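Local coordinates for phosphoribosylglycinamide synthetase (Anaerococcus prevotii, PDB 4DIM), which probably acts as an ATP-dependent ligase of the ATP-grasp type, binding ATP and a divalent metal ion such as manganese, at residues F201-D206 / A302-S307; V207-P212 / I295-M300. One frame throughout, in Å; residues are numbered along the deposited sequence.

Interaction 1 of 2, residues F201-D206 / A302-S307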
ATOM      1  N   PHE A 201       2.718   7.706   9.286  1.00 72.90           N
ATOM      2  CA  PHE A 201       3.770   8.569   8.789  1.00 74.88           C
ATOM      3  C   PHE A 201       4.755   8.744   9.920  1.00 80.79           C
ATOM      4  O   PHE A 201       4.329   9.081  11.021  1.00 80.12           O
ATOM      5  CB  PHE A 201       3.157   9.902   8.336  1.00 76.71           C
ATOM      6  CG  PHE A 201       4.085  10.814   7.586  1.00 80.41           C
ATOM      7  CD1 PHE A 201       4.065  10.865   6.199  1.00 83.12           C
ATOM      8  CD2 PHE A 201       4.911  11.692   8.262  1.00 85.59           C
ATOM      9  CE1 PHE A 201       4.875  11.757   5.508  1.00 85.24           C
ATOM     10  CE2 PHE A 201       5.744  12.558   7.568  1.00 89.75           C
ATOM     11  CZ  PHE A 201       5.700  12.599   6.198  1.00 87.33           C
ATOM     12  N   VAL A 202       6.038   8.446   9.674  1.00 78.74           N
ATOM     13  CA  VAL A 202       7.093   8.584  10.674  1.00 80.26           C
ATOM     14  C   VAL A 202       8.138   9.672  10.212  1.00 82.57           C
ATOM     15  O   VAL A 202       8.603   9.656   9.093  1.00 79.39           O
ATOM     16  CB  VAL A 202       7.723   7.208  11.055  1.00 83.94           C
ATOM     17  CG1 VAL A 202       8.253   6.446   9.854  1.00 83.73           C
ATOM     18  CG2 VAL A 202       8.798   7.359  12.132  1.00 87.06           C
ATOM     19  N   TYR A 203       8.461  10.627  11.092  1.00 83.37           N
ATOM     20  CA  TYR A 203       9.432  11.714  10.810  1.00 86.49           C
ATOM     21  C   TYR A 203      10.288  11.990  12.033  1.00 91.77           C
ATOM     22  O   TYR A 203       9.756  12.353  13.080  1.00 91.92           O
ATOM     23  CB  TYR A 203       8.674  12.985  10.419  1.00 87.04           C
ATOM     24  CG  TYR A 203       9.540  14.216  10.296  1.00 90.22           C
ATOM     25  CD1 TYR A 203      10.511  14.307   9.311  1.00 93.58           C
ATOM     26  CD2 TYR A 203       9.305  15.340  11.082  1.00 91.52           C
ATOM     27  CE1 TYR A 203      11.265  15.467   9.145  1.00 97.18           C
ATOM     28  CE2 TYR A 203      10.035  16.511  10.909  1.00 94.20           C
ATOM     29  CZ  TYR A 203      11.033  16.561   9.957  1.00 99.23           C
ATOM     30  OH  TYR A 203      11.746  17.710   9.739  1.00102.95           O
ATOM     31  N   LYS A 204      11.601  11.824  11.908  1.00 90.33           N
ATOM     32  CA  LYS A 204      12.554  12.014  13.011  1.00 93.51           C
ATOM     33  C   LYS A 204      12.141  11.140  14.209  1.00 99.85           C
ATOM     34  O   LYS A 204      12.163  11.574  15.360  1.00102.63           O
ATOM     35  CB  LYS A 204      12.685  13.493  13.402  1.00 96.06           C
ATOM     36  CG  LYS A 204      13.242  14.366  12.293  1.00 99.70           C
ATOM     37  CD  LYS A 204      13.177  15.835  12.708  1.00106.92           C
ATOM     38  CE  LYS A 204      14.031  16.742  11.852  1.00118.64           C
ATOM     39  NZ  LYS A 204      15.415  16.837  12.371  1.00137.19           N
ATOM     40  N   ASN A 205      11.699   9.921  13.892  1.00 95.82           N
ATOM     41  CA  ASN A 205      11.312   8.846  14.802  1.00 95.68           C
ATOM     42  C   ASN A 205      10.003   9.120  15.598  1.00 99.88           C
ATOM     43  O   ASN A 205       9.655   8.316  16.464  1.00 99.94           O
ATOM     44  CB  ASN A 205      12.494   8.474  15.720  1.00 95.17           C
ATOM     45  CG  ASN A 205      13.612   7.784  14.935  1.00124.88           C
ATOM     46  OD1 ASN A 205      13.370   6.894  14.101  1.00121.12           O
ATOM     47  ND2 ASN A 205      14.860   8.177  15.146  1.00122.73           N
ATOM     48  N   ASP A 206       9.211  10.139  15.203  1.00 94.22           N
ATOM     49  CA  ASP A 206       7.927  10.429  15.807  1.00 91.61           C
ATOM     50  C   ASP A 206       6.834  10.031  14.788  1.00 92.31           C
ATOM     51  O   ASP A 206       6.797  10.499  13.643  1.00 89.16           O
ATOM     52  CB  ASP A 206       7.831  11.916  16.247  1.00 95.39           C
ATOM     53  CG  ASP A 206       8.752  12.301  17.435  1.00120.13           C
ATOM     54  OD1 ASP A 206       8.730  11.579  18.482  1.00122.97           O
ATOM     55  OD2 ASP A 206       9.461  13.347  17.339  1.00127.35           O
ATOM     56  N   ALA A 302       6.747  14.681  -0.352  1.00 76.11           N
ATOM     57  CA  ALA A 302       7.719  15.341  -1.241  1.00 79.45           C
ATOM     58  C   ALA A 302       8.654  16.258  -0.493  1.00 87.01           C
ATOM     59  O   ALA A 302       9.844  16.266  -0.780  1.00 91.52           O
ATOM     60  CB  ALA A 302       6.987  16.151  -2.314  1.00 80.87           C
ATOM     61  N   SER A 303       8.127  17.075   0.423  1.00 81.93           N
ATOM     62  CA  SER A 303       8.959  17.997   1.210  1.00 83.30           C
ATOM     63  C   SER A 303       9.918  17.225   2.123  1.00 86.48           C
ATOM     64  O   SER A 303      11.058  17.617   2.250  1.00 88.63           O
ATOM     65  CB  SER A 303       8.098  18.944   2.045  1.00 84.67           C
ATOM     66  OG  SER A 303       7.422  18.281   3.104  1.00 87.54           O
HETATM   67  N   MSE A 304       9.454  16.132   2.754  1.00 80.32           N
HETATM   68  CA  MSE A 304      10.311  15.332   3.613  1.00 80.98           C
HETATM   69  C   MSE A 304      11.480  14.803   2.827  1.00 90.98           C
HETATM   70  O   MSE A 304      12.637  14.951   3.263  1.00 95.62           O
HETATM   71  CB  MSE A 304       9.516  14.169   4.232  1.00 79.50           C
HETATM   72  CG  MSE A 304      10.280  13.422   5.361  1.00 85.93           C
HETATM   73 SE   MSE A 304       9.138  12.268   6.417  0.88 88.33          SE
HETATM   74  CE  MSE A 304       8.323  11.249   5.009  1.00 80.59           C
ATOM     75  N   ALA A 305      11.173  14.203   1.642  1.00 85.82           N
ATOM     76  CA  ALA A 305      12.158  13.635   0.710  1.00 85.41           C
ATOM     77  C   ALA A 305      13.299  14.571   0.467  1.00 91.48           C
ATOM     78  O   ALA A 305      14.443  14.131   0.564  1.00 93.75           O
ATOM     79  CB  ALA A 305      11.520  13.288  -0.644  1.00 83.60           C
ATOM     80  N   ILE A 306      13.001  15.840   0.117  1.00 89.38           N
ATOM     81  CA  ILE A 306      14.048  16.832  -0.253  1.00 95.10           C
ATOM     82  C   ILE A 306      14.740  17.512   0.980  1.00103.76           C
ATOM     83  O   ILE A 306      15.364  18.569   0.808  1.00107.99           O
ATOM     84  CB  ILE A 306      13.505  17.922  -1.247  1.00 98.53           C
ATOM     85  CG1 ILE A 306      12.385  18.808  -0.622  1.00 97.60           C
ATOM     86  CG2 ILE A 306      13.007  17.268  -2.518  1.00 96.27           C
ATOM     87  CD1 ILE A 306      12.111  20.115  -1.347  1.00 93.74           C
ATOM     88  N   SER A 307      14.659  16.891   2.190  1.00 98.62           N
ATOM     89  CA  SER A 307      15.272  17.370   3.432  1.00101.58           C
ATOM     90  C   SER A 307      14.609  18.680   3.914  1.00106.26           C
ATOM     91  O   SER A 307      15.291  19.568   4.413  1.00108.62           O
ATOM     92  CB  SER A 307      16.787  17.509   3.279  1.00110.49           C
ATOM     93  OG  SER A 307      17.467  17.219   4.493  1.00125.28           O
TER

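Interaction 2 of 2, residues V207-P212 / I295-M300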
ATOM      1  N   VAL A 207       5.954   9.135  15.215  1.00 88.01           N
ATOM      2  CA  VAL A 207       4.841   8.673  14.406  1.00 82.45           C
ATOM      3  C   VAL A 207       3.739   9.719  14.573  1.00 87.97           C
ATOM      4  O   VAL A 207       3.148   9.869  15.657  1.00 88.28           O
ATOM      5  CB  VAL A 207       4.406   7.251  14.808  1.00 82.92           C
ATOM      6  CG1 VAL A 207       3.159   6.812  14.035  1.00 80.59           C
ATOM      7  CG2 VAL A 207       5.553   6.277  14.590  1.00 82.70           C
ATOM      8  N   LEU A 208       3.513  10.481  13.508  1.00 84.17           N
ATOM      9  CA  LEU A 208       2.526  11.559  13.488  1.00 82.98           C
ATOM     10  C   LEU A 208       1.120  11.038  13.670  1.00 82.37           C
ATOM     11  O   LEU A 208       0.301  11.652  14.362  1.00 81.88           O
ATOM     12  CB  LEU A 208       2.617  12.292  12.151  1.00 82.98           C
ATOM     13  CG  LEU A 208       4.006  12.884  11.830  1.00 91.67           C
ATOM     14  CD1 LEU A 208       3.934  13.806  10.654  1.00 97.85           C
ATOM     15  CD2 LEU A 208       4.621  13.592  13.039  1.00 93.48           C
ATOM     16  N   PHE A 209       0.821   9.934  13.018  1.00 75.11           N
ATOM     17  CA  PHE A 209      -0.496   9.341  13.137  1.00 73.23           C
ATOM     18  C   PHE A 209      -0.510   7.874  12.719  1.00 78.06           C
ATOM     19  O   PHE A 209       0.438   7.357  12.150  1.00 79.33           O
ATOM     20  CB  PHE A 209      -1.512  10.132  12.271  1.00 73.03           C
ATOM     21  CG  PHE A 209      -1.249  10.042  10.791  1.00 73.30           C
ATOM     22  CD1 PHE A 209      -1.717   8.975  10.052  1.00 73.39           C
ATOM     23  CD2 PHE A 209      -0.551  11.037  10.134  1.00 75.54           C
ATOM     24  CE1 PHE A 209      -1.461   8.890   8.699  1.00 74.25           C
ATOM     25  CE2 PHE A 209      -0.269  10.929   8.789  1.00 77.39           C
ATOM     26  CZ  PHE A 209      -0.738   9.862   8.078  1.00 74.39           C
ATOM     27  N   VAL A 210      -1.606   7.221  13.029  1.00 74.43           N
ATOM     28  CA  VAL A 210      -1.966   5.898  12.561  1.00 72.74           C
ATOM     29  C   VAL A 210      -3.443   6.031  12.199  1.00 76.47           C
ATOM     30  O   VAL A 210      -4.268   6.392  13.047  1.00 73.68           O
ATOM     31  CB  VAL A 210      -1.657   4.717  13.500  1.00 75.86           C
ATOM     32  CG1 VAL A 210      -1.913   3.400  12.789  1.00 75.38           C
ATOM     33  CG2 VAL A 210      -0.212   4.768  13.973  1.00 77.47           C
HETATM   34  N   MSE A 211      -3.742   5.874  10.905  1.00 73.30           N
HETATM   35  CA  MSE A 211      -5.099   6.008  10.420  1.00 70.81           C
HETATM   36  C   MSE A 211      -5.643   4.666   9.914  1.00 70.48           C
HETATM   37  O   MSE A 211      -5.443   4.335   8.749  1.00 67.14           O
HETATM   38  CB  MSE A 211      -5.159   7.049   9.292  1.00 72.05           C
HETATM   39  CG  MSE A 211      -6.611   7.426   8.901  1.00 76.14           C
HETATM   40 SE   MSE A 211      -6.654   8.340   7.201  0.82 79.94          SE
HETATM   41  CE  MSE A 211      -6.420   6.857   6.195  1.00 76.20           C
ATOM     42  N   PRO A 212      -6.455   3.961  10.726  1.00 66.63           N
ATOM     43  CA  PRO A 212      -7.103   2.734  10.231  1.00 66.40           C
ATOM     44  C   PRO A 212      -8.036   3.011   9.056  1.00 70.41           C
ATOM     45  O   PRO A 212      -8.542   4.111   8.910  1.00 69.68           O
ATOM     46  CB  PRO A 212      -7.875   2.221  11.462  1.00 68.88           C
ATOM     47  CG  PRO A 212      -7.149   2.805  12.617  1.00 73.40           C
ATOM     48  CD  PRO A 212      -6.681   4.141  12.175  1.00 68.47           C
ATOM     49  N   ILE A 295      -5.448  17.667   5.164  1.00 75.25           N
ATOM     50  CA  ILE A 295      -4.054  18.031   4.914  1.00 77.28           C
ATOM     51  C   ILE A 295      -3.665  17.776   3.447  1.00 85.60           C
ATOM     52  O   ILE A 295      -4.489  17.316   2.639  1.00 84.45           O
ATOM     53  CB  ILE A 295      -3.109  17.228   5.866  1.00 80.00           C
ATOM     54  CG1 ILE A 295      -3.274  15.709   5.679  1.00 78.25           C
ATOM     55  CG2 ILE A 295      -3.279  17.643   7.314  1.00 82.00           C
ATOM     56  CD1 ILE A 295      -2.275  14.908   6.309  1.00 88.51           C
ATOM     57  N   GLU A 296      -2.403  18.144   3.124  1.00 85.40           N
ATOM     58  CA  GLU A 296      -1.697  17.920   1.853  1.00 84.00           C
ATOM     59  C   GLU A 296      -0.560  16.923   2.144  1.00 84.09           C
ATOM     60  O   GLU A 296       0.521  17.301   2.599  1.00 85.18           O
ATOM     61  CB  GLU A 296      -1.184  19.249   1.305  1.00 87.55           C
ATOM     62  CG  GLU A 296      -2.315  20.199   0.957  1.00 91.62           C
ATOM     63  CD  GLU A 296      -1.842  21.526   0.410  1.00116.44           C
ATOM     64  OE1 GLU A 296      -1.468  22.414   1.214  1.00103.34           O
ATOM     65  OE2 GLU A 296      -1.811  21.660  -0.836  1.00107.72           O
ATOM     66  N   TYR A 297      -0.869  15.646   1.974  1.00 75.64           N
ATOM     67  CA  TYR A 297      -0.040  14.516   2.331  1.00 74.07           C
ATOM     68  C   TYR A 297       0.996  14.195   1.268  1.00 80.09           C
ATOM     69  O   TYR A 297       2.124  13.897   1.641  1.00 82.92           O
ATOM     70  CB  TYR A 297      -0.963  13.341   2.584  1.00 74.37           C
ATOM     71  CG  TYR A 297      -0.309  12.147   3.215  1.00 76.18           C
ATOM     72  CD1 TYR A 297       0.416  12.270   4.392  1.00 80.01           C
ATOM     73  CD2 TYR A 297      -0.535  10.867   2.723  1.00 74.60           C
ATOM     74  CE1 TYR A 297       0.942  11.152   5.035  1.00 81.42           C
ATOM     75  CE2 TYR A 297       0.032   9.753   3.324  1.00 74.49           C
ATOM     76  CZ  TYR A 297       0.747   9.893   4.498  1.00 79.31           C
ATOM     77  OH  TYR A 297       1.236   8.788   5.144  1.00 82.85           O
ATOM     78  N   TYR A 298       0.696  14.358  -0.043  1.00 75.11           N
ATOM     79  CA  TYR A 298       1.759  14.245  -1.045  1.00 74.19           C
ATOM     80  C   TYR A 298       2.795  15.307  -0.853  1.00 80.20           C
ATOM     81  O   TYR A 298       3.927  15.086  -1.256  1.00 84.65           O
ATOM     82  CB  TYR A 298       1.253  14.332  -2.469  1.00 74.79           C
ATOM     83  CG  TYR A 298       0.413  13.154  -2.934  1.00 76.44           C
ATOM     84  CD1 TYR A 298       0.988  11.902  -3.157  1.00 75.76           C
ATOM     85  CD2 TYR A 298      -0.950  13.301  -3.201  1.00 77.05           C
ATOM     86  CE1 TYR A 298       0.221  10.831  -3.609  1.00 72.86           C
ATOM     87  CE2 TYR A 298      -1.723  12.231  -3.624  1.00 75.51           C
ATOM     88  CZ  TYR A 298      -1.121  11.023  -3.912  1.00 79.11           C
ATOM     89  OH  TYR A 298      -1.897  10.044  -4.483  1.00 79.85           O
ATOM     90  N   LYS A 299       2.421  16.470  -0.309  1.00 76.74           N
ATOM     91  CA  LYS A 299       3.348  17.573  -0.058  1.00 79.06           C
ATOM     92  C   LYS A 299       4.213  17.258   1.117  1.00 83.47           C
ATOM     93  O   LYS A 299       5.370  17.629   1.104  1.00 84.98           O
ATOM     94  CB  LYS A 299       2.615  18.903   0.159  1.00 82.59           C
ATOM     95  CG  LYS A 299       2.128  19.481  -1.150  1.00 84.75           C
ATOM     96  CD  LYS A 299       1.602  20.861  -1.005  1.00 83.61           C
ATOM     97  CE  LYS A 299       1.143  21.367  -2.345  1.00 85.07           C
ATOM     98  NZ  LYS A 299       0.503  22.697  -2.252  1.00 98.23           N
HETATM   99  N   MSE A 300       3.674  16.537   2.112  1.00 79.49           N
HETATM  100  CA  MSE A 300       4.421  16.088   3.295  1.00 78.77           C
HETATM  101  C   MSE A 300       5.442  15.059   2.866  1.00 84.75           C
HETATM  102  O   MSE A 300       6.595  15.109   3.306  1.00 88.08           O
HETATM  103  CB  MSE A 300       3.486  15.482   4.369  1.00 78.10           C
HETATM  104  CG  MSE A 300       2.680  16.514   5.124  1.00 81.92           C
HETATM  105 SE   MSE A 300       1.248  15.811   6.155  0.75 83.31          SE
HETATM  106  CE  MSE A 300       2.357  14.793   7.371  1.00 79.52           C
TER

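Interaction 1 of 2, residues F201-D206 / A302-S307
Met304, modelled as selenomethionine, reaches from its helix to the end of strand 194-203 and sets its selenium against two aromatic rings, Phe201 and Tyr203. The Phe201 ring comes at it from the opposite direction: Met304 SE lies 3.6 Å from Phe201 CE2 and 4.3 Å from the centroid of that ring, 51° off the ring normal. Tyr203 instead slides past the chain, its CD1 3.8 Å from Met304 SE, and the selenium sits 64° off the normal of this ring. Both are oblique Met-aromatic contacts, and the backbone O of Val202 also lies near the selenium. On Met304, CG stands anti to the backbone N (chi1 -169°); the chain runs out extended from there and bends only at its last torsion. With an alanine in place of Phe201, the selenium would probably lose one of these two aromatic partners, leaving a gap on that side and the end of the chain freer to turn. Strands 194-203 and 206-219 are joined here as a beta hairpin with a two-residue loop: a type I' turn from Tyr203 to Asp206, closed by Tyr203 N to Asp206 O at 3.0 Å and Asp206 N to Tyr203 O at 3.1 Å. The turn also holds Tyr203, since Lys204 CG lies 3.8 Å above the plane of the Tyr203 ring, over its centre. Asn256 and Asn257 take up the turn amides of Asn205 and Lys204 through their side-chain oxygens. On the other side helix 297-305 stops in a Schellman motif with Ser307, at positive phi, as its C-prime residue, and Ser307 N bonds Met304 O at 3.0 Å. Beyond Met304, Ala305 and Ile306 lean on Leu10 of strand 9-13.

Interaction 2 of 2, residues V207-P212 / I295-M300
Phe209 and Tyr297 make the aromatic part of this contact, their rings 5.8 Å apart between centroids with the planes at 56°. The rings meet obliquely: Tyr297 CE1 lies in the plane of the Phe209 ring, at its edge and 3.7 Å from Phe209 CZ. The hydroxyl of Tyr297 also reaches that atom, with Tyr297 OH again 3.7 Å from Phe209 CZ, an oblique van der Waals touch. Phe209 is presented by a first torsion of 66°, which puts CG between the backbone N and the carbonyl carbon and swings the ring toward the helix. Alongside, Leu208 and Met300 meet tip to tip, Leu208 CD1 to Met300 CE at 3.8 Å; the selenomethionine chain of Met300 bends at its last torsion to offer that methyl.

The aromatic pair and Met300 are buried, whereas Leu208 stays partly exposed and touches its partner through one methyl alone. Only side chains bridge the two segments, whose nearest CA atoms, those of Leu208 and Met300, are 11.3 Å apart. The charged pair lies away from these side chains: exposed Glu296 forms a salt bridge with Lys299 three residues on, Lys299 NZ to Glu296 OE2 at 2.9 Å, the amine approaching from above the carboxylate plane.

Around this core, Phe209 also meets the rings of Tyr293 on helix 285-293 and Trp314 on helix 311-314, and Tyr298 packs on Leu22 and Ala25, so helix 297-305 lies between the large antiparallel sheet and helix 20-29.

After the parallel sheet that holds strand 9-13 and the small antiparallel sheet of residues 127-189, the chain enters strand 194-203, where interaction 1 begins, turns, and returns along strand 206-219, where interaction 2 begins. It then builds strand 223-230, helix 236-253, strands 258-267 and 270-277 and helix 285-293. Residues 295-300 close interaction 2, the inner loop; 302-307, further along the same helix, close interaction 1, the outer one. The loops nest without crossing, and the contact centres are about 10 Å apart. Phe201 joins them: its O is 3.0 Å from Leu208 N, a probable hydrogen bond, and its side chain packs on Phe209 and Tyr297. Together they lay helix 297-305 against one sheet hairpin.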